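Local coordinates for cytochrome C (Marichromatium purpuratum 984, PDB 5LO9), which probably transfers electrons through its c-type hemes while interconverting thiosulfate and tetrathionate, as a fused thiosulfate dehydrogenase, at residues 384-398 against 461-473. Residues are numbered along the deposited sequence; the frame is centred on the assembly and turned at random.
With EDO (1,2-ethanediol), chain Z.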
loop_
_atom_site.group_PDB
_atom_site.type_symbol
_atom_site.label_atom_id
_atom_site.label_comp_id
_atom_site.label_asym_id
_atom_site.label_seq_id
_atom_site.Cartn_x
_atom_site.Cartn_y
_atom_site.Cartn_z
ATOM N N PRO A 384 26.196 -17.067 12.705
ATOM C CA PRO A 384 26.169 -18.472 12.363
ATOM C C PRO A 384 27.207 -19.215 13.178
ATOM O O PRO A 384 28.269 -18.661 13.508
ATOM C CB PRO A 384 26.503 -18.494 10.866
ATOM C CG PRO A 384 27.221 -17.242 10.623
ATOM C CD PRO A 384 26.629 -16.254 11.554
ATOM N N PRO A 385 26.938 -20.459 13.548
ATOM C CA PRO A 385 27.853 -21.192 14.425
ATOM C C PRO A 385 29.092 -21.672 13.683
ATOM O O PRO A 385 28.997 -22.275 12.610
ATOM C CB PRO A 385 27.005 -22.371 14.919
ATOM C CG PRO A 385 25.939 -22.551 13.878
ATOM C CD PRO A 385 25.876 -21.316 13.006
ATOM N N ALA A 386 30.257 -21.429 14.294
ATOM C CA ALA A 386 31.503 -21.941 13.735
ATOM C C ALA A 386 31.458 -23.455 13.631
ATOM O O ALA A 386 31.833 -24.015 12.592
ATOM C CB ALA A 386 32.685 -21.497 14.596
ATOM N N GLU A 387 30.942 -24.132 14.665
ATOM C CA GLU A 387 30.980 -25.590 14.760
ATOM C C GLU A 387 29.679 -26.268 14.305
ATOM O O GLU A 387 29.371 -27.386 14.745
ATOM C CB GLU A 387 31.337 -25.987 16.193
ATOM C CG GLU A 387 32.470 -25.097 16.808
ATOM C CD GLU A 387 33.102 -25.665 18.101
ATOM O OE1 GLU A 387 33.616 -26.817 18.087
ATOM O OE2 GLU A 387 33.088 -24.939 19.127
ATOM N N GLY A 388 28.919 -25.620 13.418
ATOM C CA GLY A 388 27.771 -26.241 12.787
ATOM C C GLY A 388 26.534 -26.317 13.666
ATOM O O GLY A 388 26.417 -25.643 14.685
ATOM N N PHE A 389 25.592 -27.167 13.262
ATOM C CA PHE A 389 24.409 -27.370 14.082
ATOM C C PHE A 389 24.085 -28.846 14.149
ATOM O O PHE A 389 24.193 -29.565 13.156
ATOM C CB PHE A 389 23.151 -26.597 13.634
ATOM C CG PHE A 389 23.067 -26.278 12.174
ATOM C CD1 PHE A 389 22.670 -27.219 11.275
ATOM C CD2 PHE A 389 23.299 -24.983 11.728
ATOM C CE1 PHE A 389 22.549 -26.890 9.928
ATOM C CE2 PHE A 389 23.194 -24.652 10.398
ATOM C CZ PHE A 389 22.820 -25.608 9.500
ATOM N N ASP A 390 23.703 -29.271 15.351
ATOM C CA ASP A 390 23.596 -30.666 15.742
ATOM C C ASP A 390 22.134 -31.011 16.019
ATOM O O ASP A 390 21.585 -30.654 17.065
ATOM C CB ASP A 390 24.509 -30.870 16.957
ATOM C CG ASP A 390 24.326 -32.202 17.641
ATOM O OD1 ASP A 390 23.777 -33.172 17.038
ATOM O OD2 ASP A 390 24.767 -32.248 18.810
ATOM N N ARG A 391 21.516 -31.730 15.095
ATOM C CA ARG A 391 20.126 -32.146 15.245
ATOM C C ARG A 391 19.915 -33.093 16.414
ATOM O O ARG A 391 18.765 -33.292 16.840
ATOM C CB ARG A 391 19.627 -32.837 13.987
ATOM C CG ARG A 391 20.109 -32.218 12.723
ATOM C CD ARG A 391 19.476 -32.965 11.599
ATOM N NE ARG A 391 20.176 -34.175 11.182
ATOM C CZ ARG A 391 19.581 -35.355 11.004
ATOM N NH1 ARG A 391 18.266 -35.517 11.221
ATOM N NH2 ARG A 391 20.307 -36.383 10.595
ATOM N N THR A 392 20.969 -33.739 16.898
ATOM C CA THR A 392 20.759 -34.651 18.005
ATOM C C THR A 392 20.604 -33.878 19.309
ATOM O O THR A 392 19.661 -34.112 20.089
ATOM C CB THR A 392 21.903 -35.668 18.042
ATOM O OG1 THR A 392 21.780 -36.563 16.913
ATOM C CG2 THR A 392 21.921 -36.432 19.371
ATOM N N ARG A 393 21.494 -32.915 19.541
ATOM C CA ARG A 393 21.264 -32.010 20.651
ATOM C C ARG A 393 19.936 -31.280 20.472
ATOM O O ARG A 393 19.207 -31.057 21.445
ATOM C CB ARG A 393 22.429 -31.040 20.770
ATOM C CG ARG A 393 22.337 -30.175 22.004
ATOM C CD ARG A 393 23.535 -29.322 22.094
ATOM N NE ARG A 393 23.532 -28.429 23.257
ATOM C CZ ARG A 393 23.546 -27.093 23.198
ATOM N NH1 ARG A 393 23.526 -26.446 22.027
ATOM N NH2 ARG A 393 23.588 -26.379 24.326
ATOM N N GLY A 394 19.589 -30.938 19.216
ATOM C CA GLY A 394 18.310 -30.304 18.952
ATOM C C GLY A 394 17.137 -31.163 19.386
ATOM O O GLY A 394 16.200 -30.687 20.013
ATOM N N ALA A 395 17.191 -32.449 19.109
ATOM C CA ALA A 395 16.059 -33.274 19.506
ATOM C C ALA A 395 15.940 -33.363 21.025
ATOM O O ALA A 395 14.823 -33.409 21.569
ATOM C CB ALA A 395 16.204 -34.656 18.883
ATOM N N ALA A 396 17.074 -33.353 21.726
ATOM C CA ALA A 396 17.032 -33.311 23.183
ATOM C C ALA A 396 16.357 -32.040 23.655
ATOM O O ALA A 396 15.420 -32.080 24.466
ATOM C CB ALA A 396 18.441 -33.386 23.745
ATOM N N LEU A 397 16.842 -30.891 23.166
ATOM C CA LEU A 397 16.251 -29.611 23.531
ATOM C C LEU A 397 14.748 -29.576 23.243
ATOM O O LEU A 397 13.954 -29.158 24.096
ATOM C CB LEU A 397 16.979 -28.509 22.786
ATOM C CG LEU A 397 18.382 -28.231 23.276
ATOM C CD1 LEU A 397 19.240 -27.606 22.185
ATOM C CD2 LEU A 397 18.303 -27.258 24.469
ATOM N N TYR A 398 14.337 -30.033 22.047
ATOM C CA TYR A 398 12.927 -29.999 21.670
ATOM C C TYR A 398 12.092 -30.819 22.639
ATOM O O TYR A 398 11.021 -30.377 23.085
ATOM C CB TYR A 398 12.756 -30.507 20.235
ATOM C CG TYR A 398 11.318 -30.500 19.771
ATOM C CD1 TYR A 398 10.807 -29.462 19.002
ATOM C CD2 TYR A 398 10.479 -31.505 20.128
ATOM C CE1 TYR A 398 9.489 -29.444 18.632
ATOM C CE2 TYR A 398 9.157 -31.503 19.750
ATOM C CZ TYR A 398 8.663 -30.471 19.024
ATOM O OH TYR A 398 7.338 -30.485 18.682
ATOM N N GLN A 461 23.157 -20.920 20.108
ATOM C CA GLN A 461 23.506 -22.258 19.658
ATOM C C GLN A 461 22.358 -23.234 19.913
ATOM O O GLN A 461 22.049 -24.075 19.062
ATOM C CB GLN A 461 24.788 -22.727 20.352
ATOM C CG GLN A 461 25.327 -24.062 19.824
ATOM C CD GLN A 461 25.920 -23.959 18.417
ATOM O OE1 GLN A 461 26.896 -23.222 18.202
ATOM N NE2 GLN A 461 25.321 -24.678 17.448
ATOM N N GLU A 462 21.694 -23.134 21.067
ATOM C CA GLU A 462 20.560 -24.014 21.297
ATOM C C GLU A 462 19.489 -23.741 20.239
ATOM O O GLU A 462 18.918 -24.670 19.655
ATOM C CB GLU A 462 20.005 -23.826 22.721
ATOM C CG GLU A 462 20.898 -24.372 23.853
ATOM C CD GLU A 462 20.564 -23.858 25.269
ATOM O OE1 GLU A 462 19.668 -23.032 25.464
ATOM O OE2 GLU A 462 21.284 -24.215 26.207
ATOM N N ALA A 463 19.237 -22.466 19.943
ATOM C CA ALA A 463 18.253 -22.144 18.921
ATOM C C ALA A 463 18.640 -22.734 17.582
ATOM O O ALA A 463 17.796 -23.312 16.890
ATOM C CB ALA A 463 18.101 -20.631 18.790
ATOM N N TRP A 464 19.915 -22.609 17.205
ATOM C CA TRP A 464 20.383 -23.229 15.968
ATOM C C TRP A 464 20.167 -24.742 15.962
ATOM O O TRP A 464 19.745 -25.314 14.953
ATOM C CB TRP A 464 21.863 -22.966 15.761
ATOM C CG TRP A 464 22.247 -21.618 15.282
ATOM C CD1 TRP A 464 22.822 -20.629 16.004
ATOM C CD2 TRP A 464 22.106 -21.126 13.953
ATOM N NE1 TRP A 464 23.059 -19.542 15.208
ATOM C CE2 TRP A 464 22.622 -19.825 13.940
ATOM C CE3 TRP A 464 21.584 -21.663 12.762
ATOM C CZ2 TRP A 464 22.622 -19.043 12.792
ATOM C CZ3 TRP A 464 21.592 -20.895 11.641
ATOM C CH2 TRP A 464 22.110 -19.595 11.656
ATOM N N ASP A 465 20.491 -25.422 17.059
ATOM C CA ASP A 465 20.333 -26.873 17.059
ATOM C C ASP A 465 18.854 -27.265 16.979
ATOM O O ASP A 465 18.497 -28.182 16.229
ATOM C CB ASP A 465 21.033 -27.482 18.281
ATOM C CG ASP A 465 22.569 -27.246 18.257
ATOM O OD1 ASP A 465 23.140 -27.012 17.164
ATOM O OD2 ASP A 465 23.224 -27.286 19.331
ATOM N N VAL A 466 17.965 -26.587 17.725
ATOM C CA VAL A 466 16.552 -26.978 17.667
ATOM C C VAL A 466 15.978 -26.671 16.297
ATOM O O VAL A 466 15.087 -27.381 15.809
ATOM C CB VAL A 466 15.683 -26.310 18.736
ATOM C CG1 VAL A 466 14.412 -27.142 18.890
ATOM C CG2 VAL A 466 16.349 -26.272 20.019
ATOM N N ALA A 467 16.415 -25.561 15.698
ATOM C CA ALA A 467 15.915 -25.188 14.384
ATOM C C ALA A 467 16.297 -26.227 13.346
ATOM O O ALA A 467 15.469 -26.624 12.512
ATOM C CB ALA A 467 16.447 -23.814 13.998
ATOM N N ALA A 468 17.543 -26.702 13.400
ATOM C CA ALA A 468 17.966 -27.755 12.486
ATOM C C ALA A 468 17.226 -29.073 12.745
ATOM O O ALA A 468 16.924 -29.801 11.792
ATOM C CB ALA A 468 19.468 -27.927 12.564
ATOM N N TYR A 469 16.908 -29.403 14.006
ATOM C CA TYR A 469 16.116 -30.610 14.244
ATOM C C TYR A 469 14.731 -30.492 13.610
ATOM O O TYR A 469 14.298 -31.377 12.870
ATOM C CB TYR A 469 15.994 -30.896 15.742
ATOM C CG TYR A 469 14.973 -31.974 16.118
ATOM C CD1 TYR A 469 15.199 -33.303 15.853
ATOM C CD2 TYR A 469 13.804 -31.661 16.748
ATOM C CE1 TYR A 469 14.272 -34.309 16.205
ATOM C CE2 TYR A 469 12.869 -32.667 17.101
ATOM C CZ TYR A 469 13.125 -33.979 16.821
ATOM O OH TYR A 469 12.219 -34.953 17.166
ATOM N N ILE A 470 14.021 -29.405 13.891
ATOM C CA ILE A 470 12.664 -29.196 13.371
ATOM C C ILE A 470 12.647 -29.263 11.849
ATOM O O ILE A 470 11.819 -29.948 11.236
ATOM C CB ILE A 470 12.137 -27.831 13.845
ATOM C CG1 ILE A 470 11.589 -27.930 15.245
ATOM C CG2 ILE A 470 11.062 -27.275 12.892
ATOM C CD1 ILE A 470 11.430 -26.532 15.928
ATOM N N ASN A 471 13.517 -28.495 11.215
ATOM C CA ASN A 471 13.446 -28.334 9.779
ATOM C C ASN A 471 14.173 -29.436 9.023
ATOM O O ASN A 471 14.463 -29.278 7.836
ATOM C CB ASN A 471 13.972 -26.950 9.405
ATOM C CG ASN A 471 12.943 -25.861 9.686
ATOM O OD1 ASN A 471 11.723 -26.094 9.555
ATOM N ND2 ASN A 471 13.419 -24.663 10.069
ATOM N N ALA A 472 14.467 -30.549 9.676
ATOM C CA ALA A 472 15.007 -31.700 8.988
ATOM C C ALA A 472 13.975 -32.804 8.872
ATOM O O ALA A 472 14.314 -33.933 8.532
ATOM C CB ALA A 472 16.269 -32.171 9.694
ATOM N N HIS A 473 12.719 -32.470 9.064
ATOM C CA HIS A 473 11.597 -33.384 8.934
ATOM C C HIS A 473 10.876 -33.135 7.612
ATOM O O HIS A 473 10.955 -32.050 7.029
ATOM C CB HIS A 473 10.598 -33.180 10.081
ATOM C CG HIS A 473 11.097 -33.602 11.427
ATOM N ND1 HIS A 473 11.909 -32.809 12.211
ATOM C CD2 HIS A 473 10.858 -34.720 12.148
ATOM C CE1 HIS A 473 12.171 -33.433 13.346
ATOM N NE2 HIS A 473 11.544 -34.594 13.335
HETATM C C1 EDO Z . 22.100 -28.351 26.546
HETATM O O1 EDO Z . 21.714 -29.734 26.711
HETATM C C2 EDO Z . 23.166 -27.911 27.567
HETATM O O2 EDO Z . 24.529 -28.174 27.141
#
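Gly394 and Val466 bring together the N- and C-terminal helices of a cytochrome c domain, the near-perpendicular crossing characteristic of this fold: the axes of 391-398 and 461-470 approach to 7.1 Å at -95°. Without a side chain, Gly394 lets its CA lie 3.5 Å from Asp465 O in a CA-H...O contact, consistent with the close approach of the helices.

Polar contacts gather on Asp465. Its OD1 accepts from Asp390 N in a nearly straight bond and from Gln461 NE2, the two donors coming from opposite faces of the carboxylate. The same NE2 also gives a hydrogen bond to Gly388 O, so one amide ties the loop to the helix. Arg393 NH1 makes a salt bridge to Asp465 OD2 at 2.8 Å, meeting it on the anti side, with OD2 in the guanidinium plane and the carboxylate turned 80° to it; the extended Arg393 chain, CG anti to N (chi1 -173°), carries the guanidinium to this position. With an alanine in place of Asp465, Asp390 N and Arg393 NH1 are likely to be left without these acceptors and the guanidinium freer to swing, its remaining salt bridge to Glu462 being long.

Aromatic and aliphatic packing flanks this polar group. Pro385 CD sits over the five-membered ring of Trp464, 3.9 Å from its centroid, while Phe389 CD1 rests on Ala468 CB at 3.5 Å. Tyr469 is a knob among Arg391, Gly394, Ala395 and Tyr398, its ring oblique to that of Tyr398, whose hydroxyl hydrogen-bonds to Gly407 O near the heme ligand His406. Val466, which touches the heme as Ile470 does, sets CG2 3.6 Å from Leu397 CB. Across the Tyr469 ring, His473 CE1 covers one face and Ala395 CB the other, 3.3 Å from CE1 of the tyrosine.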